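Local coordinates for protein homospermidine synthase (Legionella pneumophila subsp. pneumophila str. Philadelphia 1, PDB 2PH5) that probably catalyses the NAD-dependent formation of homospermidine, a polyamine, and binds NAD in a Rossmann-type domain, at residues S375-Q380 with S393-A398. Numbering follows the deposited sequence.
Sequences STLSIQ and SLQVVA. With NAD (nicotinamide-adenine-dinucleotide), chain C.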
ATOM      1  N   SER A 375      21.464  11.982   2.590  1.00 23.48           N
ATOM      2  CA  SER A 375      22.047  11.265   1.466  1.00 23.70           C
ATOM      3  C   SER A 375      21.026  10.743   0.474  1.00 23.15           C
ATOM      4  O   SER A 375      20.037  10.127   0.855  1.00 22.82           O
ATOM      5  CB  SER A 375      22.877  10.087   1.977  1.00 26.43           C
ATOM      6  OG  SER A 375      22.993   9.073   0.994  1.00 26.91           O
ATOM      7  N   THR A 376      21.271  11.005  -0.804  1.00 23.05           N
ATOM      8  CA  THR A 376      20.402  10.523  -1.860  1.00 22.55           C
ATOM      9  C   THR A 376      21.301   9.650  -2.709  1.00 21.52           C
ATOM     10  O   THR A 376      22.059  10.152  -3.535  1.00 24.74           O
ATOM     11  CB  THR A 376      19.862  11.654  -2.723  1.00 22.61           C
ATOM     12  OG1 THR A 376      19.202  12.614  -1.893  1.00 27.72           O
ATOM     13  CG2 THR A 376      18.869  11.104  -3.743  1.00 23.83           C
ATOM     14  N   LEU A 377      21.237   8.344  -2.476  1.00 20.59           N
ATOM     15  CA  LEU A 377      22.056   7.385  -3.207  1.00 20.47           C
ATOM     16  C   LEU A 377      21.185   6.504  -4.091  1.00 20.01           C
ATOM     17  O   LEU A 377      20.201   5.930  -3.629  1.00 21.41           O
ATOM     18  CB  LEU A 377      22.840   6.498  -2.227  1.00 18.83           C
ATOM     19  CG  LEU A 377      23.640   5.336  -2.838  1.00 20.14           C
ATOM     20  CD1 LEU A 377      24.774   5.902  -3.677  1.00 18.66           C
ATOM     21  CD2 LEU A 377      24.192   4.416  -1.743  1.00 17.38           C
ATOM     22  N   SER A 378      21.548   6.402  -5.363  1.00 19.59           N
ATOM     23  CA  SER A 378      20.803   5.572  -6.294  1.00 18.76           C
ATOM     24  C   SER A 378      21.473   4.215  -6.339  1.00 19.44           C
ATOM     25  O   SER A 378      22.639   4.074  -5.951  1.00 17.83           O
ATOM     26  CB  SER A 378      20.823   6.173  -7.692  1.00 19.47           C
ATOM     27  OG  SER A 378      22.131   6.110  -8.233  1.00 21.68           O
ATOM     28  N   ILE A 379      20.734   3.224  -6.825  1.00 18.98           N
ATOM     29  CA  ILE A 379      21.247   1.869  -6.930  1.00 19.92           C
ATOM     30  C   ILE A 379      22.410   1.817  -7.935  1.00 22.72           C
ATOM     31  O   ILE A 379      23.365   1.055  -7.754  1.00 24.54           O
ATOM     32  CB  ILE A 379      20.124   0.882  -7.362  1.00 19.87           C
ATOM     33  CG1 ILE A 379      20.674  -0.548  -7.410  1.00 18.39           C
ATOM     34  CG2 ILE A 379      19.536   1.290  -8.717  1.00 16.63           C
ATOM     35  CD1 ILE A 379      21.101  -1.068  -6.059  1.00 13.96           C
ATOM     36  N   GLN A 380      22.340   2.642  -8.979  1.00 23.35           N
ATOM     37  CA  GLN A 380      23.391   2.674  -9.993  1.00 23.35           C
ATOM     38  C   GLN A 380      24.730   3.122  -9.411  1.00 25.20           C
ATOM     39  O   GLN A 380      25.761   2.472  -9.612  1.00 24.25           O
ATOM     40  CB  GLN A 380      22.990   3.587 -11.162  1.00 21.74           C
ATOM     41  CG  GLN A 380      21.870   3.019 -12.042  1.00 23.95           C
ATOM     42  CD  GLN A 380      20.468   3.436 -11.586  1.00 26.18           C
ATOM     43  OE1 GLN A 380      20.243   3.737 -10.413  1.00 28.63           O
ATOM     44  NE2 GLN A 380      19.522   3.441 -12.515  1.00 26.45           N
ATOM     45  N   SER A 393      21.673  -0.724   1.897  1.00 17.30           N
ATOM     46  CA  SER A 393      22.775  -1.345   2.619  1.00 17.23           C
ATOM     47  C   SER A 393      24.033  -0.478   2.601  1.00 18.00           C
ATOM     48  O   SER A 393      24.684  -0.301   3.635  1.00 15.51           O
ATOM     49  CB  SER A 393      23.093  -2.728   2.040  1.00 16.16           C
ATOM     50  OG  SER A 393      23.575  -2.632   0.713  1.00 20.94           O
ATOM     51  N   LEU A 394      24.366   0.073   1.435  1.00 19.05           N
ATOM     52  CA  LEU A 394      25.565   0.899   1.310  1.00 21.24           C
ATOM     53  C   LEU A 394      25.593   2.095   2.255  1.00 21.11           C
ATOM     54  O   LEU A 394      26.657   2.490   2.731  1.00 21.32           O
ATOM     55  CB  LEU A 394      25.754   1.397  -0.130  1.00 19.00           C
ATOM     56  CG  LEU A 394      27.104   2.097  -0.366  1.00 18.99           C
ATOM     57  CD1 LEU A 394      28.226   1.174   0.120  1.00 16.38           C
ATOM     58  CD2 LEU A 394      27.294   2.425  -1.852  1.00 16.89           C
ATOM     59  N   GLN A 395      24.434   2.671   2.538  1.00 20.43           N
ATOM     60  CA  GLN A 395      24.409   3.817   3.429  1.00 21.45           C
ATOM     61  C   GLN A 395      24.669   3.360   4.862  1.00 22.28           C
ATOM     62  O   GLN A 395      25.215   4.109   5.677  1.00 23.41           O
ATOM     63  CB  GLN A 395      23.066   4.542   3.344  1.00 19.18           C
ATOM     64  CG  GLN A 395      22.785   5.165   2.003  1.00 18.60           C
ATOM     65  CD  GLN A 395      21.362   5.695   1.900  1.00 21.03           C
ATOM     66  OE1 GLN A 395      20.403   4.976   2.166  1.00 22.64           O
ATOM     67  NE2 GLN A 395      21.222   6.958   1.509  1.00 23.12           N
ATOM     68  N   VAL A 396      24.305   2.117   5.161  1.00 21.10           N
ATOM     69  CA  VAL A 396      24.498   1.584   6.502  1.00 19.28           C
ATOM     70  C   VAL A 396      25.943   1.197   6.768  1.00 18.80           C
ATOM     71  O   VAL A 396      26.488   1.509   7.829  1.00 19.88           O
ATOM     72  CB  VAL A 396      23.618   0.352   6.750  1.00 21.41           C
ATOM     73  CG1 VAL A 396      23.636  -0.006   8.222  1.00 20.54           C
ATOM     74  CG2 VAL A 396      22.205   0.622   6.263  1.00 22.31           C
ATOM     75  N   VAL A 397      26.566   0.520   5.811  1.00 17.23           N
ATOM     76  CA  VAL A 397      27.943   0.089   5.988  1.00 16.29           C
ATOM     77  C   VAL A 397      28.921   1.251   5.826  1.00 19.32           C
ATOM     78  O   VAL A 397      30.026   1.226   6.379  1.00 17.68           O
ATOM     79  CB  VAL A 397      28.295  -1.089   5.020  1.00 16.96           C
ATOM     80  CG1 VAL A 397      27.392  -2.278   5.322  1.00 15.09           C
ATOM     81  CG2 VAL A 397      28.151  -0.672   3.566  1.00 15.09           C
ATOM     82  N   ALA A 398      28.519   2.278   5.083  1.00 21.72           N
ATOM     83  CA  ALA A 398      29.382   3.442   4.917  1.00 23.47           C
ATOM     84  C   ALA A 398      29.597   4.039   6.313  1.00 24.85           C
ATOM     85  O   ALA A 398      30.723   4.362   6.701  1.00 25.53           O
ATOM     86  CB  ALA A 398      28.726   4.465   3.986  1.00 21.81           C
TER
HETATM   87  PA  NAD C 501      20.226 -10.503   9.454  1.00 27.86           P
HETATM   88  O1A NAD C 501      19.111 -11.206  10.179  1.00 26.13           O
HETATM   89  O2A NAD C 501      20.168 -10.443   7.968  1.00 27.37           O
HETATM   90  O5B NAD C 501      21.662 -11.135   9.866  1.00 25.38           O
HETATM   91  C5B NAD C 501      21.983 -11.370  11.234  1.00 27.00           C
HETATM   92  C4B NAD C 501      23.037 -12.492  11.296  1.00 29.21           C
HETATM   93  O4B NAD C 501      23.286 -12.716  12.667  1.00 29.00           O
HETATM   94  C3B NAD C 501      22.586 -13.826  10.693  1.00 28.14           C
HETATM   95  O3B NAD C 501      23.523 -14.267   9.707  1.00 29.26           O
HETATM   96  C2B NAD C 501      22.520 -14.761  11.869  1.00 28.91           C
HETATM   97  O2B NAD C 501      22.819 -16.109  11.585  1.00 28.66           O
HETATM   98  C1B NAD C 501      23.444 -14.101  12.893  1.00 28.62           C
HETATM   99  N9A NAD C 501      23.114 -14.349  14.302  1.00 29.31           N
HETATM  100  C8A NAD C 501      21.811 -14.556  14.786  1.00 29.97           C
HETATM  101  N7A NAD C 501      21.791 -15.463  15.782  1.00 29.74           N
HETATM  102  C5A NAD C 501      23.070 -15.869  15.952  1.00 30.34           C
HETATM  103  C6A NAD C 501      23.641 -16.782  16.838  1.00 29.38           C
HETATM  104  N6A NAD C 501      22.949 -17.455  17.759  1.00 26.74           N
HETATM  105  N1A NAD C 501      25.011 -16.978  16.745  1.00 29.57           N
HETATM  106  C2A NAD C 501      25.794 -16.312  15.823  1.00 28.17           C
HETATM  107  N3A NAD C 501      25.255 -15.402  14.944  1.00 29.92           N
HETATM  108  C4A NAD C 501      23.907 -15.208  15.037  1.00 29.62           C
HETATM  109  O3  NAD C 501      20.200  -9.021  10.007  1.00 28.99           O
HETATM  110  PN  NAD C 501      21.136  -7.741   9.762  1.00 29.46           P
HETATM  111  O1N NAD C 501      20.238  -6.597   9.474  1.00 29.57           O
HETATM  112  O2N NAD C 501      22.186  -8.119   8.751  1.00 25.34           O
HETATM  113  O5D NAD C 501      21.672  -7.722  11.252  1.00 32.91           O
HETATM  114  C5D NAD C 501      22.567  -6.785  11.799  1.00 34.33           C
HETATM  115  C4D NAD C 501      21.694  -5.796  12.543  1.00 35.46           C
HETATM  116  O4D NAD C 501      21.993  -4.500  12.099  1.00 35.99           O
HETATM  117  C3D NAD C 501      20.558  -5.692  13.540  1.00 35.59           C
HETATM  118  O3D NAD C 501      21.030  -5.734  14.877  1.00 35.53           O
HETATM  119  C2D NAD C 501      19.940  -4.356  13.167  1.00 35.56           C
HETATM  120  O2D NAD C 501      19.203  -3.770  14.201  1.00 37.50           O
HETATM  121  C1D NAD C 501      21.141  -3.543  12.699  1.00 34.30           C
HETATM  122  N1N NAD C 501      20.898  -2.549  11.627  1.00 33.51           N
HETATM  123  C2N NAD C 501      21.171  -1.217  11.842  1.00 32.92           C
HETATM  124  C3N NAD C 501      20.944  -0.317  10.779  1.00 32.90           C
HETATM  125  C7N NAD C 501      21.224   1.140  10.915  1.00 31.18           C
HETATM  126  O7N NAD C 501      20.987   1.931   9.819  1.00 32.78           O
HETATM  127  N7N NAD C 501      21.705   1.677  12.016  1.00 30.93           N
HETATM  128  C4N NAD C 501      20.445  -0.770   9.516  1.00 33.89           C
HETATM  129  C5N NAD C 501      20.175  -2.144   9.342  1.00 33.84           C
HETATM  130  C6N NAD C 501      20.396  -3.034  10.376  1.00 32.74           C
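Leu377 lays its CD2 methyl over the flank of Leu394, meeting CD2 of Leu394 at 3.7 Å and CB of the same residue at 3.8 Å, the two side chains crossing at about a right angle. This is helix-on-sheet packing in the region of the saccharopine dehydrogenase C-terminal family: helix 391-408 rests on strand 370-378 of the mixed sheet, and the axes of 375-378 and 393-398 approach to 9.9 Å. Ala382 of the short helix 379-385 touches both leucines, while Leu31 of helix 23-35, whose first residues, Cys23 and Val24, bind NAD, also packs on Leu394. At the next residue, CG of Gln395 lies 4.1 Å from CD2 of Leu377, and the chain runs extended beyond CG, carrying the amide across to the strand. Ser375 swings OG anti to its own N (chi1 156°) to receive it, and OG is also hydrogen-bonded to Leu434 O, so two partners fix this buried hydroxyl. Neighbouring Val396 turns to the cofactor instead, its CG1 3.5 Å from C4N of the NAD nicotinamide ring. Gln395 NE2 donates to Ser375 OG at 2.8 Å, with an N-H...OG angle of 156° and OG only 4° out of the amide plane.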